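Local atomic coordinates of retropepsin-like aspartic endopeptidase domain-containing protein (Legionella pneumophila subsp. pneumophila str. Philadelphia 1, PDB entry 2PMA), a protein that is of unknown function but probably has a retropepsin-like aspartic endopeptidase fold and belongs to a family of putative ATP-dependent zinc proteases. Residues E9-D15 with L96-L100; S30-V36 with V109-K115; P47-F51 with F62-Y66. All coordinates share one frame. Where two conformers were deposited one is given. Residues are numbered along the deposited sequence.

Contact 1 (E9-D15 with L96-L100); sequences EKATLID and LNIKL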
loop_
_atom_site.group_PDB
_atom_site.type_symbol
_atom_site.label_atom_id
_atom_site.label_comp_id
_atom_site.label_asym_id
_atom_site.label_seq_id
_atom_site.Cartn_x
_atom_site.Cartn_y
_atom_site.Cartn_z
ATOM N N GLU A 9 6.666 -9.817 -0.305
ATOM C CA GLU A 9 5.970 -10.325 -1.490
ATOM C C GLU A 9 5.979 -9.243 -2.545
ATOM O O GLU A 9 6.046 -8.077 -2.215
ATOM C CB GLU A 9 4.497 -10.650 -1.168
ATOM C CG GLU A 9 4.269 -11.851 -0.192
ATOM C CD GLU A 9 4.617 -13.196 -0.813
ATOM O OE1 GLU A 9 4.806 -13.287 -2.050
ATOM O OE2 GLU A 9 4.702 -14.192 -0.063
ATOM N N LYS A 10 5.836 -9.617 -3.810
ATOM C CA LYS A 10 5.600 -8.580 -4.822
ATOM C C LYS A 10 4.103 -8.313 -4.818
ATOM O O LYS A 10 3.291 -9.256 -4.730
ATOM C CB LYS A 10 6.065 -9.059 -6.204
ATOM C CG LYS A 10 7.591 -9.165 -6.362
ATOM C CD LYS A 10 8.315 -7.823 -6.187
ATOM C CE LYS A 10 9.790 -7.946 -6.679
ATOM N NZ LYS A 10 10.425 -6.612 -6.457
ATOM N N ALA A 11 3.721 -7.045 -4.870
ATOM C CA ALA A 11 2.311 -6.641 -4.889
ATOM C C ALA A 11 2.201 -5.630 -6.029
ATOM O O ALA A 11 3.153 -4.888 -6.290
ATOM C CB ALA A 11 1.926 -5.952 -3.586
ATOM N N THR A 12 1.063 -5.598 -6.692
ATOM C CA THR A 12 0.935 -4.727 -7.849
ATOM C C THR A 12 -0.122 -3.670 -7.588
ATOM O O THR A 12 -1.232 -4.007 -7.184
ATOM C CB THR A 12 0.590 -5.533 -9.112
ATOM O OG1 THR A 12 1.623 -6.492 -9.362
ATOM C CG2 THR A 12 0.450 -4.561 -10.321
ATOM N N LEU A 13 0.231 -2.394 -7.799
ATOM C CA LEU A 13 -0.725 -1.290 -7.717
ATOM C C LEU A 13 -1.325 -1.221 -9.111
ATOM O O LEU A 13 -0.774 -0.579 -10.005
ATOM C CB LEU A 13 -0.029 0.035 -7.339
ATOM C CG LEU A 13 0.414 0.180 -5.875
ATOM C CD1 LEU A 13 1.295 -0.975 -5.428
ATOM C CD2 LEU A 13 1.126 1.497 -5.579
ATOM N N ILE A 14 -2.452 -1.908 -9.292
ATOM C CA ILE A 14 -2.940 -2.237 -10.632
ATOM C C ILE A 14 -3.279 -1.022 -11.509
ATOM O O ILE A 14 -3.292 -1.145 -12.721
ATOM C CB ILE A 14 -4.105 -3.205 -10.597
ATOM C CG1 ILE A 14 -5.290 -2.613 -9.844
ATOM C CG2 ILE A 14 -3.645 -4.554 -9.972
ATOM C CD1 ILE A 14 -6.562 -3.430 -10.044
ATOM N N ASP A 15 -3.523 0.135 -10.903
ATOM C CA ASP A 15 -3.940 1.301 -11.697
ATOM C C ASP A 15 -2.834 1.729 -12.649
ATOM O O ASP A 15 -3.115 2.302 -13.712
ATOM C CB ASP A 15 -4.252 2.470 -10.802
ATOM C CG ASP A 15 -5.554 2.320 -10.100
ATOM O OD1 ASP A 15 -6.209 1.251 -10.265
ATOM O OD2 ASP A 15 -5.893 3.273 -9.366
ATOM N N LEU A 96 -6.514 2.178 -2.251
ATOM C CA LEU A 96 -5.562 1.787 -3.305
ATOM C C LEU A 96 -5.876 0.361 -3.750
ATOM O O LEU A 96 -5.996 -0.516 -2.902
ATOM C CB LEU A 96 -4.137 1.826 -2.730
ATOM C CG LEU A 96 -2.893 1.271 -3.454
ATOM C CD1 LEU A 96 -2.353 2.200 -4.536
ATOM C CD2 LEU A 96 -1.792 1.010 -2.443
ATOM N N ASN A 97 -5.992 0.150 -5.074
ATOM C CA ASN A 97 -6.273 -1.178 -5.656
ATOM C C ASN A 97 -4.968 -1.945 -5.758
ATOM O O ASN A 97 -4.028 -1.510 -6.436
ATOM C CB ASN A 97 -6.923 -1.033 -7.058
ATOM C CG ASN A 97 -8.101 -0.084 -7.054
ATOM O OD1 ASN A 97 -8.909 -0.142 -6.145
ATOM N ND2 ASN A 97 -8.210 0.799 -8.080
ATOM N N ILE A 98 -4.887 -3.065 -5.037
ATOM C CA ILE A 98 -3.618 -3.818 -4.909
ATOM C C ILE A 98 -3.852 -5.301 -5.196
ATOM O O ILE A 98 -4.800 -5.907 -4.672
ATOM C CB ILE A 98 -3.045 -3.716 -3.491
ATOM C CG1 ILE A 98 -2.704 -2.256 -3.171
ATOM C CG2 ILE A 98 -1.768 -4.580 -3.332
ATOM C CD1 ILE A 98 -2.286 -2.020 -1.754
ATOM N N LYS A 99 -2.965 -5.871 -6.019
ATOM C CA LYS A 99 -3.028 -7.287 -6.351
ATOM C C LYS A 99 -1.879 -8.018 -5.640
ATOM O O LYS A 99 -0.735 -7.567 -5.659
ATOM C CB LYS A 99 -2.962 -7.459 -7.872
ATOM C CG LYS A 99 -2.929 -8.910 -8.364
ATOM C CD LYS A 99 -2.913 -8.929 -9.869
ATOM C CE LYS A 99 -3.387 -10.269 -10.415
ATOM N NZ LYS A 99 -2.345 -11.305 -10.210
ATOM N N LEU A 100 -2.204 -9.109 -4.967
ATOM C CA LEU A 100 -1.217 -9.952 -4.280
ATOM C C LEU A 100 -1.537 -11.375 -4.732
ATOM O O LEU A 100 -2.618 -11.890 -4.417
ATOM C CB LEU A 100 -1.355 -9.819 -2.759
ATOM C CG LEU A 100 -0.498 -10.745 -1.875
ATOM C CD1 LEU A 100 0.963 -10.428 -2.078
ATOM C CD2 LEU A 100 -0.890 -10.529 -0.388
HETATM O O HOH W 1 -3.604 0.715 -7.937
HETATM O O HOH W 2 -5.527 2.384 -6.944
#

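Contact 2 (S30-V36 with V109-K115); sequences SASLHAV and VNLTNRK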
loop_
_atom_site.group_PDB
_atom_site.type_symbol
_atom_site.label_atom_id
_atom_site.label_comp_id
_atom_site.label_asym_id
_atom_site.label_seq_id
_atom_site.Cartn_x
_atom_site.Cartn_y
_atom_site.Cartn_z
ATOM N N SER A 30 -1.897 -0.577 10.154
ATOM C CA SER A 30 -2.099 0.150 8.897
ATOM C C SER A 30 -1.132 -0.259 7.813
ATOM O O SER A 30 -0.027 -0.720 8.107
ATOM C CB SER A 30 -1.877 1.668 9.130
ATOM O OG SER A 30 -2.763 2.115 10.110
ATOM N N ALA A 31 -1.526 -0.030 6.564
ATOM C CA ALA A 31 -0.598 -0.185 5.411
ATOM C C ALA A 31 -0.052 1.212 5.075
ATOM O O ALA A 31 -0.712 2.216 5.391
ATOM C CB ALA A 31 -1.337 -0.783 4.212
ATOM N N SER A 32 1.142 1.286 4.488
ATOM C CA SER A 32 1.750 2.584 4.191
ATOM C C SER A 32 2.518 2.478 2.889
ATOM O O SER A 32 3.043 1.407 2.536
ATOM C CB SER A 32 2.676 3.057 5.312
ATOM O OG SER A 32 3.669 2.099 5.591
ATOM N N LEU A 33 2.553 3.587 2.172
ATOM C CA LEU A 33 3.190 3.655 0.875
ATOM C C LEU A 33 3.900 4.997 0.759
ATOM O O LEU A 33 3.278 6.059 1.004
ATOM C CB LEU A 33 2.088 3.604 -0.208
ATOM C CG LEU A 33 2.502 3.823 -1.680
ATOM C CD1 LEU A 33 3.461 2.693 -2.227
ATOM C CD2 LEU A 33 1.256 3.884 -2.588
ATOM N N HIS A 34 5.178 4.988 0.397
ATOM C CA HIS A 34 5.852 6.285 0.212
ATOM C C HIS A 34 5.337 6.977 -1.048
ATOM O O HIS A 34 5.322 6.400 -2.150
ATOM C CB HIS A 34 7.365 6.152 0.191
ATOM C CG HIS A 34 8.062 7.462 -0.045
ATOM N ND1 HIS A 34 9.006 7.633 -1.032
ATOM C CD2 HIS A 34 7.892 8.679 0.530
ATOM C CE1 HIS A 34 9.431 8.888 -1.020
ATOM N NE2 HIS A 34 8.757 9.550 -0.100
ATOM N N ALA A 35 4.892 8.217 -0.894
ATOM C CA ALA A 35 4.326 8.924 -2.007
ATOM C C ALA A 35 4.724 10.375 -1.810
ATOM O O ALA A 35 4.903 10.850 -0.677
ATOM C CB ALA A 35 2.783 8.796 -2.041
ATOM N N VAL A 36 4.904 11.048 -2.913
ATOM C CA VAL A 36 5.262 12.511 -2.911
ATOM C C VAL A 36 4.297 13.354 -3.766
ATOM O O VAL A 36 3.496 12.793 -4.527
ATOM C CB VAL A 36 6.721 12.704 -3.392
ATOM C CG1 VAL A 36 7.693 11.902 -2.481
ATOM C CG2 VAL A 36 6.893 12.205 -4.832
ATOM N N VAL A 109 -4.477 2.799 2.692
ATOM C CA VAL A 109 -3.039 2.967 2.835
ATOM C C VAL A 109 -2.716 4.399 3.227
ATOM O O VAL A 109 -3.263 5.356 2.653
ATOM C CB VAL A 109 -2.255 2.611 1.560
ATOM C CG1 VAL A 109 -2.386 1.086 1.230
ATOM C CG2 VAL A 109 -2.696 3.475 0.383
ATOM N N ASN A 110 -1.801 4.524 4.188
ATOM C CA ASN A 110 -1.234 5.819 4.587
ATOM C C ASN A 110 -0.217 6.262 3.537
ATOM O O ASN A 110 0.557 5.438 3.016
ATOM C CB ASN A 110 -0.538 5.706 5.961
ATOM C CG ASN A 110 -1.495 5.277 7.105
ATOM O OD1 ASN A 110 -2.704 5.209 6.935
ATOM N ND2 ASN A 110 -0.925 5.012 8.294
ATOM N N LEU A 111 -0.198 7.557 3.216
ATOM C CA LEU A 111 0.810 8.049 2.291
ATOM C C LEU A 111 1.902 8.684 3.096
ATOM O O LEU A 111 1.647 9.686 3.775
ATOM C CB LEU A 111 0.179 9.075 1.338
ATOM C CG LEU A 111 -0.928 8.557 0.435
ATOM C CD1 LEU A 111 -1.398 9.640 -0.561
ATOM C CD2 LEU A 111 -0.487 7.289 -0.336
ATOM N N THR A 112 3.105 8.115 3.062
ATOM C CA THR A 112 4.115 8.523 4.050
ATOM C C THR A 112 5.248 9.238 3.388
ATOM O O THR A 112 5.531 8.993 2.220
ATOM C CB THR A 112 4.703 7.298 4.804
ATOM O OG1 THR A 112 5.116 6.329 3.835
ATOM C CG2 THR A 112 3.643 6.682 5.711
ATOM N N ASN A 113 5.930 10.067 4.186
ATOM C CA ASN A 113 6.907 11.025 3.681
ATOM C C ASN A 113 8.333 10.477 3.690
ATOM O O ASN A 113 9.192 11.041 3.031
ATOM C CB ASN A 113 6.903 12.299 4.570
ATOM C CG ASN A 113 5.579 13.047 4.519
ATOM O OD1 ASN A 113 5.147 13.709 5.505
ATOM N ND2 ASN A 113 4.933 12.947 3.402
ATOM N N ARG A 114 8.586 9.415 4.455
ATOM C CA ARG A 114 9.955 8.941 4.609
ATOM C C ARG A 114 10.447 8.215 3.354
ATOM O O ARG A 114 9.793 7.283 2.868
ATOM C CB ARG A 114 10.113 8.076 5.856
ATOM C CG ARG A 114 11.566 7.850 6.252
ATOM C CD ARG A 114 12.160 9.032 7.027
ATOM N NE ARG A 114 13.536 9.326 6.618
ATOM C CZ ARG A 114 13.873 10.140 5.616
ATOM N NH1 ARG A 114 15.152 10.341 5.332
ATOM N NH2 ARG A 114 12.941 10.761 4.892
ATOM N N LYS A 115 11.597 8.678 2.856
ATOM C CA LYS A 115 12.287 8.114 1.692
ATOM C C LYS A 115 13.442 7.181 2.107
ATOM O O LYS A 115 14.148 6.649 1.242
ATOM C CB LYS A 115 12.794 9.230 0.759
ATOM C CG LYS A 115 13.320 8.716 -0.608
ATOM C CD LYS A 115 13.448 9.814 -1.687
ATOM C CE LYS A 115 12.274 9.769 -2.701
ATOM N NZ LYS A 115 11.144 10.670 -2.324
HETATM O O HOH W 3 -4.585 3.627 7.843
HETATM O O HOH W 4 5.679 13.035 0.880
#

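Contact 3 (P47-F51 with F62-Y66); sequences PYLRF and FEGEY. With FMT (formic acid), chain F.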
loop_
_atom_site.group_PDB
_atom_site.type_symbol
_atom_site.label_atom_id
_atom_site.label_comp_id
_atom_site.label_asym_id
_atom_site.label_seq_id
_atom_site.Cartn_x
_atom_site.Cartn_y
_atom_site.Cartn_z
ATOM N N PRO A 47 -13.686 13.879 -2.064
ATOM C CA PRO A 47 -12.264 14.178 -2.069
ATOM C C PRO A 47 -11.421 12.975 -2.510
ATOM O O PRO A 47 -11.659 11.830 -2.079
ATOM C CB PRO A 47 -11.956 14.545 -0.609
ATOM C CG PRO A 47 -12.952 13.818 0.186
ATOM C CD PRO A 47 -14.212 13.718 -0.688
ATOM N N TYR A 48 -10.457 13.279 -3.372
ATOM C CA TYR A 48 -9.470 12.322 -3.826
ATOM C C TYR A 48 -8.148 13.006 -3.568
ATOM O O TYR A 48 -8.075 14.271 -3.577
ATOM C CB TYR A 48 -9.603 12.080 -5.352
ATOM C CG TYR A 48 -10.671 11.072 -5.691
ATOM C CD1 TYR A 48 -10.328 9.795 -6.129
ATOM C CD2 TYR A 48 -12.034 11.389 -5.545
ATOM C CE1 TYR A 48 -11.312 8.837 -6.433
ATOM C CE2 TYR A 48 -13.023 10.435 -5.836
ATOM C CZ TYR A 48 -12.644 9.171 -6.278
ATOM O OH TYR A 48 -13.625 8.231 -6.559
ATOM N N LEU A 49 -7.094 12.202 -3.409
ATOM C CA LEU A 49 -5.732 12.734 -3.472
ATOM C C LEU A 49 -5.051 12.211 -4.733
ATOM O O LEU A 49 -5.200 11.022 -5.088
ATOM C CB LEU A 49 -4.939 12.274 -2.245
ATOM C CG LEU A 49 -5.450 12.735 -0.878
ATOM C CD1 LEU A 49 -4.410 12.334 0.119
ATOM C CD2 LEU A 49 -5.626 14.285 -0.835
ATOM N N ARG A 50 -4.359 13.102 -5.424
ATOM C CA ARG A 50 -3.444 12.707 -6.499
ATOM C C ARG A 50 -2.074 12.657 -5.856
ATOM O O ARG A 50 -1.715 13.538 -5.054
ATOM C CB ARG A 50 -3.457 13.754 -7.606
ATOM C CG ARG A 50 -2.595 13.432 -8.811
ATOM C CD ARG A 50 -2.634 14.629 -9.815
ATOM N NE ARG A 50 -3.972 14.746 -10.412
ATOM C CZ ARG A 50 -4.576 15.890 -10.738
ATOM N NH1 ARG A 50 -3.985 17.069 -10.507
ATOM N NH2 ARG A 50 -5.790 15.860 -11.291
ATOM N N PHE A 51 -1.307 11.625 -6.182
ATOM C CA PHE A 51 0.006 11.487 -5.600
ATOM C C PHE A 51 0.927 10.713 -6.524
ATOM O O PHE A 51 0.458 9.964 -7.420
ATOM C CB PHE A 51 -0.103 10.775 -4.215
ATOM C CG PHE A 51 -0.719 9.382 -4.262
ATOM C CD1 PHE A 51 -2.119 9.196 -4.185
ATOM C CD2 PHE A 51 0.107 8.252 -4.355
ATOM C CE1 PHE A 51 -2.689 7.920 -4.204
ATOM C CE2 PHE A 51 -0.431 6.974 -4.394
ATOM C CZ PHE A 51 -1.842 6.779 -4.302
ATOM N N PHE A 62 -0.983 8.381 -9.243
ATOM C CA PHE A 62 -2.230 7.723 -8.891
ATOM C C PHE A 62 -3.246 8.747 -8.398
ATOM O O PHE A 62 -2.871 9.839 -7.956
ATOM C CB PHE A 62 -1.969 6.759 -7.729
ATOM C CG PHE A 62 -1.106 5.590 -8.086
ATOM C CD1 PHE A 62 -1.704 4.380 -8.439
ATOM C CD2 PHE A 62 0.284 5.699 -8.086
ATOM C CE1 PHE A 62 -0.934 3.263 -8.805
ATOM C CE2 PHE A 62 1.074 4.588 -8.416
ATOM C CZ PHE A 62 0.454 3.354 -8.780
ATOM N N GLU A 63 -4.525 8.361 -8.417
ATOM C CA GLU A 63 -5.537 9.097 -7.630
ATOM C C GLU A 63 -6.238 8.064 -6.741
ATOM O O GLU A 63 -6.471 6.897 -7.155
ATOM C CB GLU A 63 -6.540 9.814 -8.527
ATOM C CG GLU A 63 -5.858 10.849 -9.462
ATOM C CD GLU A 63 -6.860 11.709 -10.242
ATOM O OE1 GLU A 63 -8.040 11.330 -10.262
ATOM O OE2 GLU A 63 -6.436 12.752 -10.823
ATOM N N GLY A 64 -6.552 8.456 -5.523
ATOM C CA GLY A 64 -7.240 7.540 -4.609
ATOM C C GLY A 64 -8.233 8.315 -3.765
ATOM O O GLY A 64 -7.986 9.465 -3.434
ATOM N N GLU A 65 -9.343 7.665 -3.417
ATOM C CA GLU A 65 -10.343 8.271 -2.551
ATOM C C GLU A 65 -9.685 8.638 -1.232
ATOM O O GLU A 65 -8.988 7.822 -0.659
ATOM C CB GLU A 65 -11.465 7.263 -2.296
ATOM C CG GLU A 65 -12.312 7.018 -3.523
ATOM C CD GLU A 65 -13.238 5.839 -3.292
ATOM O OE1 GLU A 65 -12.989 4.780 -3.889
ATOM O OE2 GLU A 65 -14.149 5.990 -2.457
ATOM N N TYR A 66 -9.950 9.848 -0.728
ATOM C CA TYR A 66 -9.306 10.366 0.479
ATOM C C TYR A 66 -10.255 10.033 1.619
ATOM O O TYR A 66 -11.372 10.616 1.715
ATOM C CB TYR A 66 -9.136 11.886 0.336
ATOM C CG TYR A 66 -8.307 12.620 1.398
ATOM C CD1 TYR A 66 -8.164 14.024 1.326
ATOM C CD2 TYR A 66 -7.673 11.950 2.449
ATOM C CE1 TYR A 66 -7.380 14.736 2.284
ATOM C CE2 TYR A 66 -6.918 12.659 3.440
ATOM C CZ TYR A 66 -6.778 14.037 3.332
ATOM O OH TYR A 66 -6.020 14.728 4.269
HETATM C C FMT F . -9.881 4.121 -5.590
HETATM O O1 FMT F . -10.865 3.302 -5.562
HETATM O O2 FMT F . -9.672 5.049 -4.766
HETATM O O HOH W 5 -13.275 10.203 -0.298
#

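Contact 1 (E9-D15 with L96-L100)
Leu13 lays its side chain against Leu96, with Leu13 CG 3.7 Å from Leu96 CD1. Further along, Ala11 CB meets Ile98 CG2 at 3.9 Å, and Leu100 CD1 comes within 3.7 Å of Glu9 CB. Leu13, Leu96 and Ile98 are buried. Strand 9-13 runs antiparallel to strand 96-100, the two axes approaching to 4.6 Å and their directions at 144°. Thr12 and Lys99 form a hydrogen-bonded pair: Thr12 N to Lys99 O is 2.9 Å and Lys99 N to Thr12 O is 2.8 Å. This pairing belongs to the mixed sheet of what is probably a retropepsin-like domain. Strand 8-13 is held on its other edge by strand 18-24, through backbone bonds between Glu9 and Ala22 and between Ala11 and Leu20. After Leu13 the chain turns, but it stays fixed to its partner. Ile14 N donates to Asn97 O over 3.3 Å. Asn97 ND2 donates to Asp15 OD1 over 3.0 Å. Two waters fill the space beside this link. One accepts from Asp15 N and donates to Asn97 O; the other accepts from Asn97 N and gives a weak bond to Asp15 OD2. Ile14 CG2 packs on Lys99 CB at 3.6 Å, while the amine of Lys99 bonds to the carbonyl of Gly101. The carboxylate of the buried Glu9 is hydrogen-bonded to Thr142 OG1, Gly6 N and Thr143 N.

Contact 2 (S30-V36 with V109-K115)
This is a parallel strand pairing within the mixed sheet, joining the start of strand 31-43 to the end of strand 103-112. The two short axes approach to 4.2 Å at an angle of 33°. Three short backbone bonds set the register: Asn110 N to Ala31 O at 2.8 Å, Leu33 N to Asn110 O at 2.9 Å and Thr112 N to Leu33 O at 2.9 Å. Ala35 N adds a longer bond to Thr112 O, 3.3 Å. Leu33 therefore bonds to residues before and after Leu111, its partner across the strands, as parallel pairing requires. Segment 30-36 comes shortly after an Asp-Thr-Gly-Ala sequence, consistent with the retropepsin-like signature. One face here is apolar. Ala31 CB touches Val109 CG1 at 3.7 Å, and Leu111 CD2 lies 4.0 Å from Ala35 CB. Phe51 of strand 46-55 packs against both Ala35 and Leu111. The face with Ser32, His34, Asn110 and Thr112 is more polar. Beyond Thr112 the chain bends over the His34 ring. Lys115 CA sits 4.2 Å from the ring centroid in a CH-pi contact over its face, whereas Thr112 O lies at the ring edge, 2.9 Å from His34 CD2. One water donates to Asn110 OD1 and has a weak bond with Ser30 OG. Another donates to Ala35 O over 2.8 Å and accepts a weak bond from Asn113 ND2.

Contact 3 (P47-F51 with F62-Y66)
A formic acid molecule, probably from the crystallisation liquor, binds on the side of segment 62-66 that faces strand 90-100: Glu65 N donates to its O2 atom over 3.0 Å. The pair is part of the beta hairpin made by strands 46-55 and 58-71. The short strands are antiparallel, with axes approaching to 4.3 Å and directions at 145°. Leu49 and Gly64 form a hydrogen-bonded pair, with Leu49 N to Gly64 O and Gly64 N to Leu49 O both 2.9 Å. Phe51 and Phe62 form another, with Phe51 N to Phe62 O at 3.0 Å and Phe62 N to Phe51 O at 2.8 Å. Tyr66 N adds a bond to Pro47 O over 2.9 Å. Gly64 has no side chain, and the Phe51 ring comes close to its backbone, Phe51 CE1 lying 4.1 Å from Gly64 N. Phe62 CB sits over the face of the Phe51 ring, 3.8 Å from its centroid. The Phe51 and Phe62 rings are nearly parallel but slid apart, so they barely overlap. Leu49 CG covers the Tyr66 ring face, 3.9 Å from the centroid. Leu49 and Phe51 both reach Leu111 of strand 103-112, so this face of the hairpin closes on the apolar interior. On the other face Arg50 and Glu63 form a salt bridge. Glu63 also has a long, weak ion pair with Lys43. Both Arg50 NE and Arg50 NH2 donate to Glu63 OE2, each over 3.2 Å.

In the fold
All three contacts lie in one mixed sheet. Their centres are 13 to 16 Å apart. Contacts 1 and 2 cross along the chain, because their segments alternate. Contact 3 is the most local, and its hairpin falls within the chain span of both others. Strand 90-100 of contact 1 neighbours strand 58-71 of contact 3 and strand 103-112 of contact 2. Strands 31-43 and 46-55 likewise link contacts 2 and 3. Side chains also meet between contacts: Leu96 touches Val109, Leu13 touches Leu33 and Phe62, and Phe51 touches Leu33. Distant parts of the sequence thus share one apolar interior in what is probably a retropepsin-like domain.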